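Local coordinates for centrosome-associated zinc finger protein CP190 (PDB 6ER1) that organises chromatin domains and boundaries, being recruited by insulator DNA-binding proteins and homodimerising through its N-terminal BTB domain, at the interface of chains A and B. Sequence-based numbering; all coordinates share one arbitrary frame. Chains: chain A/B, Centrosome-associated zinc finger protein CP190.

The interface of chains A and B. Residues chain A 11-14; chain B 96-98, 123.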
loop_
_atom_site.group_PDB
_atom_site.type_symbol
_atom_site.label_atom_id
_atom_site.label_comp_id
_atom_site.label_asym_id
_atom_site.label_seq_id
_atom_site.Cartn_x
_atom_site.Cartn_y
_atom_site.Cartn_z
ATOM N N SER A 11 22.387 -0.681 -10.781
ATOM C CA SER A 11 21.293 -0.252 -9.958
ATOM C C SER A 11 21.481 1.175 -9.482
ATOM O O SER A 11 22.596 1.601 -9.195
ATOM C CB SER A 11 21.098 -1.239 -8.812
ATOM O OG SER A 11 21.714 -0.813 -7.653
ATOM N N VAL A 12 20.368 1.909 -9.477
ATOM C CA VAL A 12 20.322 3.283 -8.973
ATOM C C VAL A 12 19.081 3.352 -8.078
ATOM O O VAL A 12 18.147 2.537 -8.246
ATOM C CB VAL A 12 20.291 4.343 -10.087
ATOM C CG1 VAL A 12 21.573 4.343 -10.904
ATOM C CG2 VAL A 12 19.091 4.154 -11.011
ATOM N N LYS A 13 19.067 4.278 -7.120
ATOM C CA LYS A 13 17.992 4.312 -6.147
ATOM C C LYS A 13 17.598 5.725 -5.754
ATOM O O LYS A 13 18.412 6.663 -5.792
ATOM C CB LYS A 13 18.327 3.509 -4.894
ATOM C CG LYS A 13 19.483 4.003 -4.060
ATOM C CD LYS A 13 19.770 3.044 -2.903
ATOM C CE LYS A 13 20.266 3.777 -1.659
ATOM N NZ LYS A 13 19.157 4.322 -0.804
ATOM N N VAL A 14 16.324 5.859 -5.363
ATOM C CA VAL A 14 15.802 7.059 -4.717
ATOM C C VAL A 14 15.879 6.792 -3.208
ATOM O O VAL A 14 15.318 5.823 -2.707
ATOM C CB VAL A 14 14.330 7.315 -5.128
ATOM C CG1 VAL A 14 13.699 8.468 -4.340
ATOM C CG2 VAL A 14 14.241 7.590 -6.611
ATOM N N GLY B 96 12.058 1.548 -4.543
ATOM C CA GLY B 96 12.903 2.692 -4.784
ATOM C C GLY B 96 14.204 2.460 -5.506
ATOM O O GLY B 96 14.925 3.417 -5.763
ATOM N N THR B 97 14.503 1.188 -5.850
ATOM C CA THR B 97 15.682 0.791 -6.572
ATOM C C THR B 97 15.268 0.353 -7.977
ATOM O O THR B 97 14.316 -0.424 -8.146
ATOM C CB THR B 97 16.386 -0.361 -5.852
ATOM O OG1 THR B 97 16.857 0.058 -4.579
ATOM C CG2 THR B 97 17.553 -0.855 -6.654
ATOM N N LEU B 98 15.971 0.874 -8.978
ATOM C CA LEU B 98 15.826 0.422 -10.356
ATOM C C LEU B 98 17.076 -0.395 -10.710
ATOM O O LEU B 98 18.185 0.124 -10.656
ATOM C CB LEU B 98 15.734 1.597 -11.322
ATOM C CG LEU B 98 15.489 1.212 -12.782
ATOM C CD1 LEU B 98 14.075 0.725 -13.035
ATOM C CD2 LEU B 98 15.893 2.336 -13.744
ATOM N N LEU B 123 15.138 10.072 -11.389
ATOM C CA LEU B 123 16.192 9.113 -11.061
ATOM C C LEU B 123 17.112 8.819 -12.281
ATOM O O LEU B 123 18.341 8.830 -12.152
ATOM C CB LEU B 123 15.559 7.847 -10.522
ATOM C CG LEU B 123 16.548 6.726 -10.175
ATOM C CD1 LEU B 123 17.573 7.172 -9.142
ATOM C CD2 LEU B 123 15.812 5.494 -9.728
#
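A:Val12 and B:Leu98 pair through their backbones, joining strand 9-13 of one subunit to strand 97-101 of the other as neighbours in an antiparallel sheet. This is the swapped N-terminal strand familiar from BTB homodimers, and the two-fold axis repeats it with the chains exchanged. Both polar backbone atoms of A:Val12 are used: its N donates to B:Leu98 O at 3.1 Å, while its O receives B:Leu98 N at 2.8 Å. The second bond is the straighter at the acceptor, the N of B:Leu98 almost in line with the C=O bond (172°); in the first the donor is tilted from the carbonyl plane. Two residues further along, past the pair A:Lys13 and B:Thr97, A:Val14 N donates to B:Gly96 O at 2.8 Å, in the carbonyl plane. B:Gly96 has a positive phi (83°), a left-handed backbone shape that glycine adopts easily and that probably lets its carbonyl face the incoming strand.

On one face of the ribbon, which B:Leu98 shares, A:Val12 and A:Val14 meet B:Leu123 of helix 118-124. Branched valines suit an extended strand and offer compact methyls to the leucine. A:Val12 CG1 lies anti to the carbonyl carbon (chi1 -65°), leaving CG2 to meet B:Leu123 CG at 3.7 Å, the side chains passing at a slant. A:Val14 CG2 reaches B:Leu123 CD2 at a looser 4.1 Å. An alanine in place of B:Leu123 would remove CG and both delta-methyls and is likely to leave both valine CG2 methyls without their main partner.

The opposite face is more polar. Small A:Ser11 lets B:Thr97, beta-branched and at home in a strand, bring CG2 towards its CB. A:Lys13 offers its CB, 3.8 Å from B:Thr97 OG1, and its flexible chain bends onward. B:Leu123, extended from its helix, brings CD1 to 3.5 Å from A:Lys13 O.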